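Local coordinates for protein putative alpha-L-fucosidase (Bacteroides thetaiotaomicron VPI-5482, PDB 3GZA) that probably hydrolyses alpha-L-fucosidic bonds, releasing L-fucose from glycans, as a family 29 glycoside hydrolase, at residues 63-68 with 119-124; 228-233 with 255-260; 386-391 with 419-424. All coordinates share one frame; numbering follows the deposited sequence.

Overall arrangement
From the N terminus, contact 1 comes first. It closes a span of 50 residues holding strand 75-79 and joins helix 61-69 to the end of helix 110-121, on the outside of the barrel. Contact 2 closes a shorter span of 21 residues. It fastens the loop before strand 234-235 to the end of helix 251-257. Contact 3 closes 27 residues, mostly strand, and pairs strands 383-392 and 420-428 in the C-terminal beta-sandwich. The three follow in series; none nests or crosses. The centres of contacts 1 and 2 are about 30 Å apart, on opposite sides of the chain's centre. Contacts 2 and 3 touch, Tyr229 OH lying 3.6 Å from Tyr386 OH, where barrel and sandwich meet.

Contact 1: residues 63-68 with 119-124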
loop_
_atom_site.group_PDB
_atom_site.type_symbol
_atom_site.label_atom_id
_atom_site.label_comp_id
_atom_site.label_asym_id
_atom_site.label_seq_id
_atom_site.Cartn_x
_atom_site.Cartn_y
_atom_site.Cartn_z
ATOM N N GLN A 63 29.122 -7.211 1.240
ATOM C CA GLN A 63 30.019 -6.270 0.539
ATOM C C GLN A 63 29.847 -4.854 1.067
ATOM O O GLN A 63 30.838 -4.100 1.229
ATOM C CB GLN A 63 29.850 -6.402 -0.991
ATOM C CG GLN A 63 30.815 -5.590 -1.835
ATOM C CD GLN A 63 30.328 -4.220 -2.183
ATOM O OE1 GLN A 63 29.182 -3.865 -1.888
ATOM N NE2 GLN A 63 31.203 -3.414 -2.817
ATOM N N TRP A 64 28.605 -4.499 1.363
ATOM C CA TRP A 64 28.317 -3.170 1.952
ATOM C C TRP A 64 29.025 -2.991 3.309
ATOM O O TRP A 64 29.688 -1.991 3.562
ATOM C CB TRP A 64 26.827 -3.046 2.230
ATOM C CG TRP A 64 25.896 -3.087 1.083
ATOM C CD1 TRP A 64 26.159 -3.506 -0.200
ATOM C CD2 TRP A 64 24.510 -2.846 1.142
ATOM N NE1 TRP A 64 24.989 -3.456 -0.942
ATOM C CE2 TRP A 64 23.963 -3.090 -0.131
ATOM C CE3 TRP A 64 23.661 -2.402 2.162
ATOM C CZ2 TRP A 64 22.590 -2.897 -0.420
ATOM C CZ3 TRP A 64 22.300 -2.221 1.876
ATOM C CH2 TRP A 64 21.791 -2.472 0.601
ATOM N N VAL A 65 28.866 -3.984 4.182
ATOM C CA VAL A 65 29.397 -3.943 5.505
ATOM C C VAL A 65 30.916 -3.972 5.469
ATOM O O VAL A 65 31.583 -3.239 6.191
ATOM C CB VAL A 65 28.791 -5.059 6.379
ATOM C CG1 VAL A 65 29.481 -5.136 7.754
ATOM C CG2 VAL A 65 27.295 -4.788 6.550
ATOM N N GLN A 66 31.507 -4.790 4.617
ATOM C CA GLN A 66 32.953 -4.805 4.546
ATOM C C GLN A 66 33.498 -3.496 4.051
ATOM O O GLN A 66 34.556 -3.068 4.478
ATOM C CB GLN A 66 33.430 -5.905 3.595
ATOM C CG GLN A 66 33.249 -7.289 4.180
ATOM C CD GLN A 66 33.572 -8.374 3.199
ATOM O OE1 GLN A 66 32.839 -8.603 2.213
ATOM N NE2 GLN A 66 34.665 -9.054 3.454
ATOM N N ALA A 67 32.782 -2.862 3.134
ATOM C CA ALA A 67 33.236 -1.587 2.588
ATOM C C ALA A 67 33.278 -0.526 3.696
ATOM O O ALA A 67 34.256 0.189 3.833
ATOM C CB ALA A 67 32.337 -1.101 1.453
ATOM N N ALA A 68 32.247 -0.489 4.531
ATOM C CA ALA A 68 32.153 0.478 5.661
ATOM C C ALA A 68 33.215 0.159 6.730
ATOM O O ALA A 68 33.860 1.033 7.319
ATOM C CB ALA A 68 30.773 0.400 6.232
ATOM N N ARG A 119 26.557 -8.229 11.828
ATOM C CA ARG A 119 27.032 -9.079 12.907
ATOM C C ARG A 119 28.156 -10.002 12.459
ATOM O O ARG A 119 29.070 -10.316 13.236
ATOM C CB ARG A 119 25.863 -9.859 13.512
ATOM C CG ARG A 119 24.892 -8.941 14.231
ATOM C CD ARG A 119 23.701 -9.631 14.851
ATOM N NE ARG A 119 22.774 -8.618 15.413
ATOM C CZ ARG A 119 21.510 -8.410 15.023
ATOM N NH1 ARG A 119 20.925 -9.135 14.067
ATOM N NH2 ARG A 119 20.825 -7.458 15.618
ATOM N N LYS A 120 28.090 -10.455 11.217
ATOM C CA LYS A 120 29.137 -11.326 10.646
ATOM C C LYS A 120 30.540 -10.681 10.688
ATOM O O LYS A 120 31.539 -11.369 10.961
ATOM C CB LYS A 120 28.774 -11.698 9.205
ATOM C CG LYS A 120 29.799 -12.562 8.460
ATOM C CD LYS A 120 29.293 -13.021 7.101
ATOM C CE LYS A 120 30.340 -13.733 6.300
ATOM N NZ LYS A 120 29.743 -14.113 4.983
ATOM N N TYR A 121 30.589 -9.374 10.424
ATOM C CA TYR A 121 31.832 -8.625 10.367
ATOM C C TYR A 121 32.102 -7.791 11.597
ATOM O O TYR A 121 33.064 -7.023 11.643
ATOM C CB TYR A 121 31.913 -7.796 9.099
ATOM C CG TYR A 121 31.901 -8.685 7.876
ATOM C CD1 TYR A 121 33.013 -9.377 7.497
ATOM C CD2 TYR A 121 30.737 -8.844 7.138
ATOM C CE1 TYR A 121 32.986 -10.242 6.386
ATOM C CE2 TYR A 121 30.684 -9.676 6.048
ATOM C CZ TYR A 121 31.782 -10.360 5.668
ATOM O OH TYR A 121 31.724 -11.186 4.562
ATOM N N GLY A 122 31.260 -7.921 12.601
ATOM C CA GLY A 122 31.512 -7.236 13.839
ATOM C C GLY A 122 31.109 -5.788 13.906
ATOM O O GLY A 122 31.711 -5.023 14.666
ATOM N N LEU A 123 30.164 -5.366 13.066
ATOM C CA LEU A 123 29.620 -4.018 13.133
ATOM C C LEU A 123 28.252 -4.148 13.805
ATOM O O LEU A 123 27.576 -5.169 13.675
ATOM C CB LEU A 123 29.511 -3.330 11.783
ATOM C CG LEU A 123 30.754 -2.567 11.293
ATOM C CD1 LEU A 123 31.905 -3.539 11.060
ATOM C CD2 LEU A 123 30.404 -1.751 10.063
ATOM N N GLN A 124 27.908 -3.150 14.612
ATOM C CA GLN A 124 26.619 -3.136 15.296
ATOM C C GLN A 124 25.570 -2.566 14.343
ATOM O O GLN A 124 25.719 -1.462 13.826
ATOM C CB GLN A 124 26.721 -2.272 16.556
ATOM C CG GLN A 124 27.709 -2.876 17.574
ATOM C CD GLN A 124 28.054 -1.941 18.741
ATOM O OE1 GLN A 124 27.265 -1.759 19.647
ATOM N NE2 GLN A 124 29.246 -1.373 18.720
#
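Gln66 lays its side chain across one face of the Tyr121 ring. Its CG sits over the middle of the ring, 3.7 Å from the centroid and 12° off the ring normal, a CH-pi contact. Beyond CG the chain runs extended. The amide therefore continues over the phenol end, stacked on it with the two planes 16° apart, and Gln66 CD lies 3.6 Å from Tyr121 OH. The opposite face of the ring carries CG of Lys120, nearer the rim. Val65 meets the base of the same side chain: its CG1 is 3.8 Å from Tyr121 CB. CG1 is anti to the backbone N (chi1 173°), which points it at the other segment. The two helices flank strand 75-79 in chain order and pack on the outer wall of the TIM barrel. Residues 119-124 carry the chain out of helix 110-121 and into strand 124-129. The turn is made at Gly122, whose positive phi belongs to a Schellman motif. Leu123 follows and points back at helix 61-69. Its CD2 lies 4.2 Å from Val65 CG1 and 4.4 Å from Ala68 CB, so one methyl touches two residues about one turn apart on that helix. Ala68 also rests on Ala24 and Phe26 of strand 22-26. Lys120 NZ also makes a salt bridge with Asp62, and Lys69 NZ bonds Tyr121 O.

Contact 2: residues 228-233 with 255-260; sequences EYPCWS and LKHGDK
The backbones are joined by two hydrogen bonds, Glu228 N to Lys256 O at 3.2 Å and Trp232 N to His257 O at 2.8 Å, the second almost straight at 175°. They tie an irregular loop of the TIM-barrel domain to the last turn of helix 251-257, which the chain leaves at Gly258 with positive phi. A cis peptide precedes Pro230. The Pro230 carbonyl takes a hydrogen bond from His257 ND1 at 2.7 Å, lying 22° out of the imidazole plane. Glu228 CB comes over one face of that imidazole, toward the rim, in a CH-pi contact. Glu228 CG also packs on Lys256 CB at 3.6 Å, and the two side chains run alongside each other in the same direction. Further on, Lys260 CB sits over the five-membered ring of Trp232, 3.6 Å from its centroid. The indole and the lysine chain lie side by side. Trp232 CD1 approaches His257 O at 3.2 Å. An alanine in place of Trp232 would probably open a gap above Lys260 CB and leave its aliphatic chain freer to turn. The indole also touches Ser404 and Arg384 of the C-terminal sandwich, and Tyr229 OH bonds to Glu403 and Ser404 there, so this loop faces the second domain. Water 1 lies at the edge of the imidazole, 2.8 Å from His257 NE2, and reaches Glu228 OE1 only weakly at 3.4 Å.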
loop_
_atom_site.group_PDB
_atom_site.type_symbol
_atom_site.label_atom_id
_atom_site.label_comp_id
_atom_site.label_asym_id
_atom_site.label_seq_id
_atom_site.Cartn_x
_atom_site.Cartn_y
_atom_site.Cartn_z
ATOM N N GLU A 228 31.550 22.017 15.456
ATOM C CA GLU A 228 32.362 23.161 15.779
ATOM C C GLU A 228 33.174 22.876 17.032
ATOM O O GLU A 228 33.129 21.762 17.562
ATOM C CB GLU A 228 31.491 24.396 15.904
ATOM C CG GLU A 228 30.781 24.768 14.605
ATOM C CD GLU A 228 31.752 25.123 13.507
ATOM O OE1 GLU A 228 32.631 25.956 13.773
ATOM O OE2 GLU A 228 31.611 24.629 12.375
ATOM N N TYR A 229 33.972 23.843 17.463
ATOM C CA TYR A 229 34.806 23.695 18.653
ATOM C C TYR A 229 34.703 24.942 19.538
ATOM O O TYR A 229 34.796 26.051 19.009
ATOM C CB TYR A 229 36.268 23.361 18.242
ATOM C CG TYR A 229 37.054 22.974 19.486
ATOM C CD1 TYR A 229 37.010 21.657 19.951
ATOM C CD2 TYR A 229 37.775 23.907 20.207
ATOM C CE1 TYR A 229 37.623 21.299 21.096
ATOM C CE2 TYR A 229 38.411 23.563 21.401
ATOM C CZ TYR A 229 38.335 22.238 21.834
ATOM O OH TYR A 229 38.960 21.872 22.995
ATOM N N PRO A 230 34.521 24.771 20.866
ATOM C CA PRO A 230 34.414 23.518 21.624
ATOM C C PRO A 230 33.148 22.748 21.288
ATOM O O PRO A 230 32.190 23.325 20.737
ATOM C CB PRO A 230 34.383 23.987 23.086
ATOM C CG PRO A 230 33.864 25.339 23.039
ATOM C CD PRO A 230 34.408 25.933 21.770
ATOM N N CYS A 231 33.156 21.447 21.556
ATOM C CA CYS A 231 31.977 20.608 21.349
ATOM C C CYS A 231 31.771 19.721 22.582
ATOM O O CYS A 231 32.563 18.835 22.849
ATOM C CB CYS A 231 32.074 19.733 20.102
ATOM S SG CYS A 231 30.573 18.827 19.786
ATOM N N TRP A 232 30.719 20.026 23.347
ATOM C CA TRP A 232 30.382 19.329 24.585
ATOM C C TRP A 232 29.261 18.359 24.333
ATOM O O TRP A 232 28.448 18.555 23.459
ATOM C CB TRP A 232 29.893 20.356 25.634
ATOM C CG TRP A 232 30.791 21.532 25.781
ATOM C CD1 TRP A 232 30.601 22.787 25.222
ATOM C CD2 TRP A 232 31.974 21.621 26.554
ATOM N NE1 TRP A 232 31.618 23.608 25.578
ATOM C CE2 TRP A 232 32.488 22.933 26.389
ATOM C CE3 TRP A 232 32.662 20.727 27.365
ATOM C CZ2 TRP A 232 33.649 23.363 27.011
ATOM C CZ3 TRP A 232 33.849 21.145 27.961
ATOM C CH2 TRP A 232 34.316 22.458 27.807
ATOM N N SER A 233 29.177 17.328 25.154
ATOM C CA SER A 233 28.118 16.331 25.046
ATOM C C SER A 233 26.864 16.705 25.787
ATOM O O SER A 233 25.802 16.163 25.502
ATOM C CB SER A 233 28.547 14.986 25.645
ATOM O OG SER A 233 29.595 14.417 24.883
ATOM N N LEU A 255 23.470 23.179 18.680
ATOM C CA LEU A 255 23.754 21.832 18.106
ATOM C C LEU A 255 25.221 21.622 17.803
ATOM O O LEU A 255 25.784 20.576 18.083
ATOM C CB LEU A 255 22.923 21.611 16.849
ATOM C CG LEU A 255 21.409 21.563 17.045
ATOM C CD1 LEU A 255 20.740 21.609 15.681
ATOM C CD2 LEU A 255 20.965 20.299 17.860
ATOM N N LYS A 256 25.865 22.663 17.267
ATOM C CA LYS A 256 27.254 22.608 16.880
ATOM C C LYS A 256 28.266 22.543 18.004
ATOM O O LYS A 256 29.384 22.026 17.805
ATOM C CB LYS A 256 27.551 23.840 15.994
ATOM C CG LYS A 256 26.901 23.726 14.608
ATOM C CD LYS A 256 27.010 25.006 13.785
ATOM C CE LYS A 256 26.362 24.801 12.396
ATOM N NZ LYS A 256 26.196 26.087 11.718
ATOM N N HIS A 257 27.902 23.115 19.148
ATOM C CA HIS A 257 28.795 23.229 20.296
ATOM C C HIS A 257 28.345 22.482 21.553
ATOM O O HIS A 257 29.164 22.213 22.416
ATOM C CB HIS A 257 28.957 24.728 20.696
ATOM C CG HIS A 257 29.747 25.554 19.711
ATOM N ND1 HIS A 257 31.121 25.569 19.690
ATOM C CD2 HIS A 257 29.345 26.391 18.717
ATOM C CE1 HIS A 257 31.535 26.380 18.728
ATOM N NE2 HIS A 257 30.477 26.906 18.130
ATOM N N GLY A 258 27.045 22.256 21.715
ATOM C CA GLY A 258 26.512 21.754 22.979
ATOM C C GLY A 258 26.544 22.848 24.047
ATOM O O GLY A 258 26.808 24.034 23.772
ATOM N N ASP A 259 26.276 22.466 25.298
ATOM C CA ASP A 259 26.202 23.388 26.389
ATOM C C ASP A 259 26.915 22.744 27.555
ATOM O O ASP A 259 26.426 21.801 28.172
ATOM C CB ASP A 259 24.729 23.672 26.713
ATOM C CG ASP A 259 24.525 24.594 27.885
ATOM O OD1 ASP A 259 25.487 25.073 28.533
ATOM O OD2 ASP A 259 23.316 24.829 28.170
ATOM N N LYS A 260 28.085 23.270 27.857
ATOM C CA LYS A 260 28.909 22.753 28.937
ATOM C C LYS A 260 28.201 22.698 30.288
ATOM O O LYS A 260 28.595 21.911 31.146
ATOM C CB LYS A 260 30.211 23.559 29.046
ATOM C CG LYS A 260 30.079 24.962 29.474
ATOM C CD LYS A 260 31.427 25.666 29.369
ATOM C CE LYS A 260 31.303 27.078 29.831
ATOM N NZ LYS A 260 32.638 27.783 29.885
HETATM O O HOH W 1 31.045 28.259 15.728
#

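Contact 3: residues 386-391 with 419-424; sequences YQIEAK and TALRLT
Glu389 and Arg422 face each other as a hydrogen-bonded pair of antiparallel strands in the beta-sandwich of the F5/8 type C domain. Glu389 N bonds Arg422 O, and Arg422 N bonds Glu389 O, each at 2.8 Å. From this pair the glutamate can be followed outward. CB lies 4.0 Å from Arg422 O. CG is anti to the carbonyl carbon (chi1 -69°), beside the backbone N, and the extended chain then carries CD out alongside Arg422. CD comes to the edge of the guanidinium, in its plane. At the tip, OE1 receives two bonds of a salt bridge, from Arg422 NH2 at 3.1 Å and from Arg422 NE at 3.2 Å. OE2 lies farther off, 3.6 Å from Arg422 NH2. Both nitrogens reach OE1 from the same face of the carboxylate, whose plane is turned 40° from the guanidinium. A bend in the arginine at chi3 (60°) helps bring NE round to this position. Trp396 of the next strand meets the guanidinium in a cation-pi contact, which probably steadies the pair further. Water 2 lies 2.7 Å from Thr424 OG1 and near Arg422 O. Gln387 shares this face, and its NE2 bonds Ser426 OG. The other face carries Ile388, Ala390, Leu421 and Leu423. Ile388, Leu421 and Leu423 pack toward strands 366-375 and 434-440 of the second sheet. Here Leu421 CD2 lies 3.5 Å from Ala390 CB.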
loop_
_atom_site.group_PDB
_atom_site.type_symbol
_atom_site.label_atom_id
_atom_site.label_comp_id
_atom_site.label_asym_id
_atom_site.label_seq_id
_atom_site.Cartn_x
_atom_site.Cartn_y
_atom_site.Cartn_z
ATOM N N TYR A 386 42.482 23.560 28.846
ATOM C CA TYR A 386 43.763 22.851 28.862
ATOM C C TYR A 386 44.777 23.482 27.924
ATOM O O TYR A 386 44.438 24.235 27.014
ATOM C CB TYR A 386 43.602 21.375 28.480
ATOM C CG TYR A 386 43.266 21.188 27.023
ATOM C CD1 TYR A 386 44.274 21.136 26.048
ATOM C CD2 TYR A 386 41.937 21.089 26.582
ATOM C CE1 TYR A 386 43.961 21.005 24.706
ATOM C CE2 TYR A 386 41.638 20.942 25.270
ATOM C CZ TYR A 386 42.636 20.897 24.326
ATOM O OH TYR A 386 42.336 20.748 22.991
ATOM N N GLN A 387 46.045 23.187 28.178
ATOM C CA GLN A 387 47.116 23.651 27.309
ATOM C C GLN A 387 48.073 22.496 27.074
ATOM O O GLN A 387 48.210 21.636 27.929
ATOM C CB GLN A 387 47.917 24.793 27.925
ATOM C CG GLN A 387 47.118 26.002 28.362
ATOM C CD GLN A 387 46.480 25.809 29.732
ATOM O OE1 GLN A 387 47.177 25.492 30.711
ATOM N NE2 GLN A 387 45.153 26.011 29.813
ATOM N N ILE A 388 48.694 22.461 25.898
ATOM C CA ILE A 388 49.731 21.472 25.640
ATOM C C ILE A 388 51.011 22.246 25.356
ATOM O O ILE A 388 51.013 23.205 24.573
ATOM C CB ILE A 388 49.400 20.538 24.493
ATOM C CG1 ILE A 388 48.114 19.745 24.818
ATOM C CG2 ILE A 388 50.598 19.584 24.201
ATOM C CD1 ILE A 388 47.674 18.882 23.748
ATOM N N GLU A 389 52.072 21.858 26.052
ATOM C CA GLU A 389 53.396 22.454 25.900
ATOM C C GLU A 389 54.356 21.402 25.402
ATOM O O GLU A 389 54.164 20.226 25.671
ATOM C CB GLU A 389 53.910 22.964 27.241
ATOM C CG GLU A 389 53.173 24.138 27.774
ATOM C CD GLU A 389 53.640 24.462 29.167
ATOM O OE1 GLU A 389 53.209 23.739 30.094
ATOM O OE2 GLU A 389 54.426 25.413 29.333
ATOM N N ALA A 390 55.362 21.848 24.656
ATOM C CA ALA A 390 56.431 20.990 24.160
ATOM C C ALA A 390 57.735 21.503 24.727
ATOM O O ALA A 390 57.955 22.722 24.809
ATOM C CB ALA A 390 56.474 21.016 22.632
ATOM N N LYS A 391 58.579 20.578 25.169
ATOM C CA LYS A 391 59.913 20.942 25.683
ATOM C C LYS A 391 60.845 20.952 24.488
ATOM O O LYS A 391 61.216 19.900 23.978
ATOM C CB LYS A 391 60.382 19.972 26.770
ATOM C CG LYS A 391 61.697 20.389 27.410
ATOM C CD LYS A 391 62.207 19.377 28.433
ATOM C CE LYS A 391 61.773 19.676 29.857
ATOM N NZ LYS A 391 62.606 20.744 30.482
ATOM N N THR A 419 61.553 17.034 23.365
ATOM C CA THR A 419 61.943 15.895 24.190
ATOM C C THR A 419 60.775 15.439 25.079
ATOM O O THR A 419 60.817 14.367 25.670
ATOM C CB THR A 419 63.158 16.211 25.035
ATOM O OG1 THR A 419 62.916 17.377 25.829
ATOM C CG2 THR A 419 64.384 16.461 24.134
ATOM N N ALA A 420 59.715 16.242 25.159
ATOM C CA ALA A 420 58.605 15.908 26.000
ATOM C C ALA A 420 57.440 16.809 25.677
ATOM O O ALA A 420 57.623 17.869 25.101
ATOM C CB ALA A 420 59.019 16.057 27.472
ATOM N N LEU A 421 56.234 16.335 25.970
ATOM C CA LEU A 421 55.017 17.143 25.867
ATOM C C LEU A 421 54.387 17.192 27.237
ATOM O O LEU A 421 54.559 16.274 28.045
ATOM C CB LEU A 421 53.996 16.550 24.907
ATOM C CG LEU A 421 54.307 16.565 23.420
ATOM C CD1 LEU A 421 53.058 16.131 22.696
ATOM C CD2 LEU A 421 54.749 17.932 22.940
ATOM N N ARG A 422 53.629 18.242 27.507
ATOM C CA ARG A 422 52.974 18.334 28.797
ATOM C C ARG A 422 51.578 18.875 28.629
ATOM O O ARG A 422 51.381 19.917 28.017
ATOM C CB ARG A 422 53.744 19.213 29.771
ATOM C CG ARG A 422 53.152 19.234 31.191
ATOM C CD ARG A 422 54.109 19.865 32.151
ATOM N NE ARG A 422 54.416 21.246 31.786
ATOM C CZ ARG A 422 55.397 21.969 32.335
ATOM N NH1 ARG A 422 56.205 21.443 33.253
ATOM N NH2 ARG A 422 55.609 23.220 31.946
ATOM N N LEU A 423 50.628 18.152 29.197
ATOM C CA LEU A 423 49.218 18.544 29.202
ATOM C C LEU A 423 48.887 19.103 30.581
ATOM O O LEU A 423 49.108 18.442 31.586
ATOM C CB LEU A 423 48.357 17.320 28.943
ATOM C CG LEU A 423 46.837 17.489 29.106
ATOM C CD1 LEU A 423 46.273 18.443 28.065
ATOM C CD2 LEU A 423 46.216 16.128 29.014
ATOM N N THR A 424 48.403 20.337 30.620
ATOM C CA THR A 424 47.970 20.971 31.861
ATOM C C THR A 424 46.487 21.295 31.723
ATOM O O THR A 424 46.089 21.954 30.764
ATOM C CB THR A 424 48.710 22.267 32.122
ATOM O OG1 THR A 424 50.118 21.994 32.158
ATOM C CG2 THR A 424 48.270 22.873 33.436
HETATM O O HOH W 2 51.122 22.369 29.677
HETATM O O HOH W 3 64.168 19.842 24.784
#